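Local structure of diol-dehydratase (Roseburia inulinivorans, 5I2A) at residues M589-G594 and G712-T717; T598-I603 and Q629-E634; N457-L462 and A559-S564. The protein catalyses the dehydration of 1,2-propanediol independently of vitamin B12, as a member of the glycyl radical enzyme family. All blocks are in the same frame, centred on the assembly; numbering follows the deposited sequence.

Contact 1: residues M589-G594 and G712-T717; sequences MNYGKG and GRLAHT
Asn-590 has its CG anti to the backbone N (chi1 -162°), which sets the amide carbon beside Ala-715, with OD1 leading. OD1 of Asn-590 accepts from Ala-715 N at 2.8 Å. The N-H points almost straight at the oxygen (176°), but the donor lies well above the plane of the amide carbonyl. ND2 of Asn-590 turns back to Gly-594 O, 3.0 Å away and close to the amide plane. ND2 also donates to a water, which in turn donates to Ala-715 O. These bonds together fix the rotation of the amide.

Asn-590, with positive phi, is the C-prime residue of the Schellman motif that ends helix 580-588. The partner segment, 712-717, contains a type II beta turn from Leu-714 to Thr-717. OG1 of Thr-717 donates to Leu-714 O at 2.8 Å across this turn. Arg-713 steadies it too: its NE and NH2 both donate, side-on, to Thr-717 O.

Tyr-591 lies beside the Asn-590 to Ala-715 bond. CD2 of its ring meets CD2 of Leu-714 at 3.8 Å. Arg-713 O sits at the ring edge, 3.9 Å from Tyr-591 CE2. The hydroxyl of Tyr-591 bonds to Thr-709 O, and its ring stacks with His-647 of helix 637-651. Lys-593 adds CG against Leu-714 CD2 at 4.1 Å.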
loop_
_atom_site.group_PDB
_atom_site.type_symbol
_atom_site.label_atom_id
_atom_site.label_comp_id
_atom_site.label_asym_id
_atom_site.label_seq_id
_atom_site.Cartn_x
_atom_site.Cartn_y
_atom_site.Cartn_z
ATOM N N MET A 589 -38.886 29.266 12.167
ATOM C CA MET A 589 -39.776 29.206 13.325
ATOM C C MET A 589 -40.734 28.000 13.314
ATOM O O MET A 589 -41.734 27.983 14.049
ATOM C CB MET A 589 -40.589 30.505 13.418
ATOM C CG MET A 589 -39.753 31.752 13.639
ATOM S SD MET A 589 -38.862 31.641 15.194
ATOM C CE MET A 589 -40.162 31.197 16.320
ATOM N N ASN A 590 -40.429 26.997 12.491
ATOM C CA ASN A 590 -41.240 25.778 12.421
ATOM C C ASN A 590 -42.726 26.080 12.205
ATOM O O ASN A 590 -43.589 25.461 12.816
ATOM C CB ASN A 590 -41.060 24.941 13.689
ATOM C CG ASN A 590 -41.515 23.503 13.512
ATOM O OD1 ASN A 590 -41.515 22.976 12.401
ATOM N ND2 ASN A 590 -41.906 22.860 14.614
ATOM N N TYR A 591 -42.996 27.051 11.337
ATOM C CA TYR A 591 -44.353 27.435 10.981
ATOM C C TYR A 591 -45.176 27.890 12.206
ATOM O O TYR A 591 -46.398 27.820 12.200
ATOM C CB TYR A 591 -45.056 26.272 10.283
ATOM C CG TYR A 591 -44.522 25.922 8.903
ATOM C CD1 TYR A 591 -44.756 26.751 7.816
ATOM C CD2 TYR A 591 -43.823 24.747 8.683
ATOM C CE1 TYR A 591 -44.290 26.432 6.554
ATOM C CE2 TYR A 591 -43.357 24.408 7.411
ATOM C CZ TYR A 591 -43.593 25.256 6.353
ATOM O OH TYR A 591 -43.141 24.943 5.088
ATOM N N GLY A 592 -44.494 28.342 13.251
ATOM C CA GLY A 592 -45.152 28.738 14.483
ATOM C C GLY A 592 -45.646 27.574 15.330
ATOM O O GLY A 592 -46.433 27.771 16.240
ATOM N N LYS A 593 -45.171 26.363 15.054
ATOM C CA LYS A 593 -45.653 25.189 15.780
ATOM C C LYS A 593 -44.832 24.863 17.026
ATOM O O LYS A 593 -45.098 23.875 17.703
ATOM C CB LYS A 593 -45.677 23.967 14.856
ATOM C CG LYS A 593 -46.485 24.163 13.584
ATOM C CD LYS A 593 -47.976 24.094 13.857
ATOM C CE LYS A 593 -48.778 24.345 12.585
ATOM N NZ LYS A 593 -50.226 24.034 12.768
ATOM N N GLY A 594 -43.832 25.680 17.334
ATOM C CA GLY A 594 -43.008 25.425 18.503
ATOM C C GLY A 594 -41.594 24.985 18.163
ATOM O O GLY A 594 -41.365 24.308 17.162
ATOM N N GLY A 712 -43.992 21.655 3.762
ATOM C CA GLY A 712 -44.913 21.695 4.898
ATOM C C GLY A 712 -44.521 20.765 6.035
ATOM O O GLY A 712 -45.155 20.721 7.099
ATOM N N ARG A 713 -43.460 20.009 5.798
ATOM C CA ARG A 713 -42.916 19.104 6.785
ATOM C C ARG A 713 -42.360 19.904 7.971
ATOM O O ARG A 713 -41.653 20.880 7.776
ATOM C CB ARG A 713 -41.831 18.245 6.129
ATOM C CG ARG A 713 -41.147 17.265 7.033
ATOM C CD ARG A 713 -39.939 16.566 6.366
ATOM N NE ARG A 713 -38.935 16.428 7.405
ATOM C CZ ARG A 713 -38.103 17.404 7.744
ATOM N NH1 ARG A 713 -38.111 18.553 7.075
ATOM N NH2 ARG A 713 -37.268 17.233 8.750
ATOM N N LEU A 714 -42.677 19.493 9.190
ATOM C CA LEU A 714 -42.209 20.211 10.373
ATOM C C LEU A 714 -40.774 19.831 10.720
ATOM O O LEU A 714 -40.290 18.764 10.340
ATOM C CB LEU A 714 -43.127 19.941 11.573
ATOM C CG LEU A 714 -44.597 20.331 11.379
ATOM C CD1 LEU A 714 -45.398 20.168 12.676
ATOM C CD2 LEU A 714 -44.718 21.746 10.831
ATOM N N ALA A 715 -40.104 20.716 11.446
ATOM C CA ALA A 715 -38.708 20.537 11.817
ATOM C C ALA A 715 -38.425 19.202 12.516
ATOM O O ALA A 715 -39.154 18.780 13.415
ATOM C CB ALA A 715 -38.267 21.691 12.713
ATOM N N HIS A 716 -37.360 18.550 12.062
ATOM C CA HIS A 716 -36.779 17.361 12.686
ATOM C C HIS A 716 -37.659 16.114 12.610
ATOM O O HIS A 716 -37.349 15.107 13.228
ATOM C CB HIS A 716 -36.389 17.685 14.133
ATOM C CG HIS A 716 -35.576 18.938 14.242
ATOM N ND1 HIS A 716 -35.829 19.919 15.175
ATOM C CD2 HIS A 716 -34.548 19.395 13.484
ATOM C CE1 HIS A 716 -34.980 20.919 15.001
ATOM N NE2 HIS A 716 -34.194 20.627 13.978
ATOM N N THR A 717 -38.722 16.167 11.813
ATOM C CA THR A 717 -39.524 14.970 11.541
ATOM C C THR A 717 -38.869 14.184 10.393
ATOM O O THR A 717 -37.992 14.723 9.722
ATOM C CB THR A 717 -40.976 15.333 11.193
ATOM O OG1 THR A 717 -41.009 16.078 9.972
ATOM C CG2 THR A 717 -41.633 16.137 12.359
HETATM O O HOH W 1 -41.134 19.987 14.965
#

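Contact 2: residues T598-I603 and Q629-E634; sequences TTAGDI and QVLEME
Val-630 presses against the backbone of helix 597-613 at Ala-600. The two segments belong to helices 597-613 and 620-632, two consecutive helices joined by a short link, a helical hairpin. No hydrogen bond crosses between the segments. The fit is one of shape.

Val-630 is the main bump. It fills a shallow hollow with Ala-600 as its floor and Thr-599 and Ile-603 as its walls. The small side chain of Ala-600 lets the helices come close: the CA atoms of Ala-600 and Val-630 are 5.4 Å apart. CG1 of Val-630 is anti to the backbone N (chi1 175°). This methyl rests on the floor, 3.7 Å from Ala-600 CA. On one wall CG2 of Thr-599 meets the same CG1 of Val-630 at 4.1 Å, and these two side chains cross at about a right angle.

The other methyl of Val-630 serves the other wall. Its CG2 lies beside both CD1 and CG2 of Ile-603, so the two branches of the isoleucine share one methyl. Outside the pair, Leu-595 also touches Val-630.

Ala-600 is a smaller bump in return. Its CB faces the notch formed by Val-630 and Leu-631, and lies 4.0 Å from Val-630 CG1. Leu-631 is exposed and takes part at the margin. It reaches Ala-600 with CD2, backed by CG, and CD2 of Leu-631 is 3.8 Å from Ala-600 CB.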
loop_
_atom_site.group_PDB
_atom_site.type_symbol
_atom_site.label_atom_id
_atom_site.label_comp_id
_atom_site.label_asym_id
_atom_site.label_seq_id
_atom_site.Cartn_x
_atom_site.Cartn_y
_atom_site.Cartn_z
ATOM N N THR A 598 -33.862 19.996 19.916
ATOM C CA THR A 598 -32.771 20.078 18.946
ATOM C C THR A 598 -32.471 21.544 18.641
ATOM O O THR A 598 -31.321 21.963 18.644
ATOM C CB THR A 598 -33.102 19.312 17.636
ATOM O OG1 THR A 598 -33.300 17.928 17.940
ATOM C CG2 THR A 598 -31.956 19.427 16.637
ATOM N N THR A 599 -33.507 22.332 18.397
ATOM C CA THR A 599 -33.293 23.744 18.131
ATOM C C THR A 599 -32.736 24.462 19.375
ATOM O O THR A 599 -31.843 25.298 19.275
ATOM C CB THR A 599 -34.579 24.406 17.667
ATOM O OG1 THR A 599 -34.999 23.783 16.451
ATOM C CG2 THR A 599 -34.365 25.894 17.419
ATOM N N ALA A 600 -33.247 24.100 20.544
ATOM C CA ALA A 600 -32.755 24.677 21.790
ATOM C C ALA A 600 -31.251 24.448 21.915
ATOM O O ALA A 600 -30.499 25.384 22.136
ATOM C CB ALA A 600 -33.483 24.087 22.969
ATOM N N GLY A 601 -30.829 23.200 21.748
ATOM C CA GLY A 601 -29.424 22.843 21.777
ATOM C C GLY A 601 -28.592 23.589 20.748
ATOM O O GLY A 601 -27.506 24.080 21.074
ATOM N N ASP A 602 -29.090 23.678 19.514
ATOM C CA ASP A 602 -28.365 24.371 18.453
ATOM C C ASP A 602 -28.074 25.818 18.845
ATOM O O ASP A 602 -26.937 26.279 18.791
ATOM C CB ASP A 602 -29.150 24.360 17.140
ATOM C CG ASP A 602 -29.076 23.027 16.408
ATOM O OD1 ASP A 602 -28.227 22.177 16.737
ATOM O OD2 ASP A 602 -29.886 22.842 15.485
ATOM N N ILE A 603 -29.122 26.534 19.224
ATOM C CA ILE A 603 -28.992 27.933 19.601
ATOM C C ILE A 603 -28.140 28.093 20.867
ATOM O O ILE A 603 -27.347 29.028 20.976
ATOM C CB ILE A 603 -30.376 28.559 19.785
ATOM C CG1 ILE A 603 -31.079 28.595 18.429
ATOM C CG2 ILE A 603 -30.271 29.962 20.348
ATOM C CD1 ILE A 603 -32.537 28.921 18.503
ATOM N N GLN A 629 -35.531 29.450 27.317
ATOM C CA GLN A 629 -36.106 30.482 26.467
ATOM C C GLN A 629 -36.602 29.962 25.115
ATOM O O GLN A 629 -37.744 30.216 24.729
ATOM C CB GLN A 629 -35.065 31.571 26.253
ATOM C CG GLN A 629 -35.413 32.659 25.275
ATOM C CD GLN A 629 -34.304 33.690 25.187
ATOM O OE1 GLN A 629 -33.817 34.179 26.210
ATOM N NE2 GLN A 629 -33.889 34.017 23.967
ATOM N N VAL A 630 -35.732 29.262 24.388
ATOM C CA VAL A 630 -36.106 28.676 23.106
ATOM C C VAL A 630 -37.306 27.748 23.286
ATOM O O VAL A 630 -38.282 27.825 22.548
ATOM C CB VAL A 630 -34.943 27.881 22.480
ATOM C CG1 VAL A 630 -35.403 27.176 21.201
ATOM C CG2 VAL A 630 -33.759 28.793 22.210
ATOM N N LEU A 631 -37.222 26.883 24.291
ATOM C CA LEU A 631 -38.258 25.900 24.553
ATOM C C LEU A 631 -39.596 26.552 24.892
ATOM O O LEU A 631 -40.649 26.017 24.552
ATOM C CB LEU A 631 -37.828 24.975 25.685
ATOM C CG LEU A 631 -36.654 24.071 25.340
ATOM C CD1 LEU A 631 -36.345 23.174 26.507
ATOM C CD2 LEU A 631 -36.985 23.250 24.093
ATOM N N GLU A 632 -39.551 27.712 25.545
ATOM C CA GLU A 632 -40.775 28.352 26.024
ATOM C C GLU A 632 -41.152 29.552 25.181
ATOM O O GLU A 632 -42.098 30.265 25.498
ATOM C CB GLU A 632 -40.631 28.769 27.498
ATOM C CG GLU A 632 -40.649 27.579 28.451
ATOM C CD GLU A 632 -40.435 27.954 29.910
ATOM O OE1 GLU A 632 -40.125 29.128 30.204
ATOM O OE2 GLU A 632 -40.577 27.056 30.762
ATOM N N MET A 633 -40.419 29.770 24.099
ATOM C CA MET A 633 -40.676 30.930 23.269
ATOM C C MET A 633 -42.093 30.947 22.740
ATOM O O MET A 633 -42.590 29.933 22.255
ATOM C CB MET A 633 -39.722 30.983 22.089
ATOM C CG MET A 633 -40.015 32.181 21.229
ATOM S SD MET A 633 -39.256 32.122 19.622
ATOM C CE MET A 633 -39.856 33.667 18.950
ATOM N N GLU A 634 -42.739 32.101 22.836
ATOM C CA GLU A 634 -44.035 32.293 22.207
ATOM C C GLU A 634 -43.972 33.503 21.289
ATOM O O GLU A 634 -43.425 34.542 21.651
ATOM C CB GLU A 634 -45.131 32.454 23.255
ATOM C CG GLU A 634 -44.679 33.154 24.523
ATOM C CD GLU A 634 -45.541 32.799 25.718
ATOM O OE1 GLU A 634 -46.283 31.793 25.637
ATOM O OE2 GLU A 634 -45.473 33.525 26.735
#

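Contact 3: residues N457-L462 and A559-S564; sequences NMCRPL and ANVADS
Helix 459-467 and the turn leading into it pack here against helix 558-574, with Leu-462, Cys-459 and Met-458 meeting Ser-564, Asn-560 and Val-561. The contact is fully buried and has no hydrogen bond across it. CG of Leu-462, anti to the backbone N (chi1 177°), carries the branch toward helix 558-574. CD2 of Leu-462 touches Ser-564 CB at 3.5 Å and Ser-564 OG at 3.8 Å. OG of Ser-564 donates to Asn-560 O, one turn earlier, at 2.8 Å. Ser-564 N donates to the same oxygen, and the two donors come from opposite faces of its carbonyl plane. An alanine here would keep CB against Leu-462, but would probably leave Asn-560 O with one donor fewer and Asp-711 N without its weak bond to OG.

The two helices follow neighbouring parallel strands, 454-457 and 548-556, of one mixed sheet. Asn-457 ends the first strand and makes a capping bond to the turn that leads into the helix: its OD1 accepts from Cys-459 N at 2.9 Å.

Val-561 fills the middle. Its CG2 lies 3.7 Å from Met-458 O and 4.0 Å from Met-458 CB. That carbonyl oxygen also bonds to the hydroxyl of Tyr-496, so it is not left to an apolar neighbour alone. SG of Cys-459 meets Asn-560 CB at 3.8 Å and Val-561 CG2 at 4.2 Å. The amide of Asn-560 is used elsewhere: OD1 accepts from Ala-720 N, and ND2 donates to Asp-711 OD2.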
loop_
_atom_site.group_PDB
_atom_site.type_symbol
_atom_site.label_atom_id
_atom_site.label_comp_id
_atom_site.label_asym_id
_atom_site.label_seq_id
_atom_site.Cartn_x
_atom_site.Cartn_y
_atom_site.Cartn_z
ATOM N N ASN A 457 -28.382 13.394 2.462
ATOM C CA ASN A 457 -29.635 14.102 2.722
ATOM C C ASN A 457 -29.845 15.214 1.691
ATOM O O ASN A 457 -29.227 16.268 1.787
ATOM C CB ASN A 457 -29.625 14.678 4.151
ATOM C CG ASN A 457 -30.979 15.251 4.570
ATOM O OD1 ASN A 457 -31.793 15.629 3.730
ATOM N ND2 ASN A 457 -31.220 15.299 5.881
ATOM N N MET A 458 -30.722 14.983 0.721
ATOM C CA MET A 458 -30.939 15.962 -0.344
ATOM C C MET A 458 -31.651 17.216 0.168
ATOM O O MET A 458 -31.654 18.230 -0.514
ATOM C CB MET A 458 -31.735 15.350 -1.514
ATOM C CG MET A 458 -31.089 14.096 -2.135
ATOM S SD MET A 458 -32.142 13.287 -3.363
ATOM C CE MET A 458 -32.481 14.663 -4.437
ATOM N N CYS A 459 -32.233 17.160 1.363
ATOM C CA CYS A 459 -32.845 18.354 1.946
ATOM C C CYS A 459 -31.831 19.344 2.544
ATOM O O CYS A 459 -32.134 20.532 2.686
ATOM C CB CYS A 459 -33.853 17.963 3.038
ATOM S SG CYS A 459 -35.289 17.087 2.433
ATOM N N ARG A 460 -30.654 18.868 2.944
ATOM C CA ARG A 460 -29.723 19.793 3.590
ATOM C C ARG A 460 -29.170 20.842 2.597
ATOM O O ARG A 460 -29.117 22.018 2.944
ATOM C CB ARG A 460 -28.607 19.034 4.308
ATOM C CG ARG A 460 -29.112 18.244 5.537
ATOM C CD ARG A 460 -28.550 18.816 6.863
ATOM N NE ARG A 460 -29.134 20.106 7.128
ATOM C CZ ARG A 460 -28.582 21.104 7.802
ATOM N NH1 ARG A 460 -27.371 21.012 8.342
ATOM N NH2 ARG A 460 -29.283 22.219 7.931
ATOM N N PRO A 461 -28.797 20.433 1.359
ATOM C CA PRO A 461 -28.454 21.458 0.366
ATOM C C PRO A 461 -29.592 22.435 0.082
ATOM O O PRO A 461 -29.312 23.588 -0.238
ATOM C CB PRO A 461 -28.127 20.630 -0.889
ATOM C CG PRO A 461 -27.577 19.365 -0.333
ATOM C CD PRO A 461 -28.511 19.086 0.837
ATOM N N LEU A 462 -30.842 21.991 0.212
ATOM C CA LEU A 462 -31.981 22.891 0.040
ATOM C C LEU A 462 -32.016 23.935 1.164
ATOM O O LEU A 462 -32.192 25.122 0.915
ATOM C CB LEU A 462 -33.305 22.113 0.004
ATOM C CG LEU A 462 -34.572 22.973 -0.108
ATOM C CD1 LEU A 462 -34.602 23.737 -1.427
ATOM C CD2 LEU A 462 -35.822 22.107 0.033
ATOM N N ALA A 559 -39.232 13.280 -2.485
ATOM C CA ALA A 559 -40.586 13.841 -2.353
ATOM C C ALA A 559 -40.552 15.199 -1.648
ATOM O O ALA A 559 -41.202 16.152 -2.086
ATOM C CB ALA A 559 -41.528 12.869 -1.593
ATOM N N ASN A 560 -39.802 15.276 -0.552
ATOM C CA ASN A 560 -39.713 16.514 0.219
ATOM C C ASN A 560 -39.146 17.643 -0.635
ATOM O O ASN A 560 -39.677 18.749 -0.630
ATOM C CB ASN A 560 -38.854 16.323 1.472
ATOM C CG ASN A 560 -39.335 15.172 2.332
ATOM O OD1 ASN A 560 -38.737 14.101 2.335
ATOM N ND2 ASN A 560 -40.438 15.383 3.048
ATOM N N VAL A 561 -38.087 17.345 -1.383
ATOM C CA VAL A 561 -37.440 18.330 -2.247
ATOM C C VAL A 561 -38.369 18.780 -3.378
ATOM O O VAL A 561 -38.492 19.967 -3.644
ATOM C CB VAL A 561 -36.117 17.777 -2.849
ATOM C CG1 VAL A 561 -35.572 18.694 -3.943
ATOM C CG2 VAL A 561 -35.088 17.582 -1.760
ATOM N N ALA A 562 -39.038 17.831 -4.021
ATOM C CA ALA A 562 -39.919 18.159 -5.132
ATOM C C ALA A 562 -41.055 19.073 -4.683
ATOM O O ALA A 562 -41.331 20.095 -5.315
ATOM C CB ALA A 562 -40.491 16.902 -5.753
ATOM N N ASP A 563 -41.718 18.683 -3.604
ATOM C CA ASP A 563 -42.833 19.456 -3.084
ATOM C C ASP A 563 -42.360 20.819 -2.586
ATOM O O ASP A 563 -43.038 21.829 -2.793
ATOM C CB ASP A 563 -43.536 18.693 -1.973
ATOM C CG ASP A 563 -44.395 17.541 -2.498
ATOM O OD1 ASP A 563 -44.916 17.635 -3.632
ATOM O OD2 ASP A 563 -44.544 16.545 -1.770
ATOM N N SER A 564 -41.195 20.839 -1.936
ATOM C CA SER A 564 -40.574 22.091 -1.499
ATOM C C SER A 564 -40.351 23.052 -2.663
ATOM O O SER A 564 -40.713 24.234 -2.587
ATOM C CB SER A 564 -39.242 21.822 -0.791
ATOM O OG SER A 564 -39.470 21.264 0.494
#

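In the fold
Contact 1 lies between the other two. Its centre is about 13 Å from that of contact 2 and about 15 Å from that of contact 3. His-716 CE1 packs on Thr-599 OG1 at 3.2 Å, and Met-589 CE on Met-633 SD at 3.5 Å, joining contacts 1 and 2. Arg-713 CD lies 3.6 Å from Asn-560 ND2, which joins contacts 1 and 3. Contacts 2 and 3 do not touch; their nearest atoms are about 8 Å apart. Bound PEG, probably from the crystallisation liquor, lies about 4 Å from the Arg-713 side chain; PEG is also about 5 Å from that of Asn-560. The predicted radical residue, Gly-817, belongs to none of the contacts.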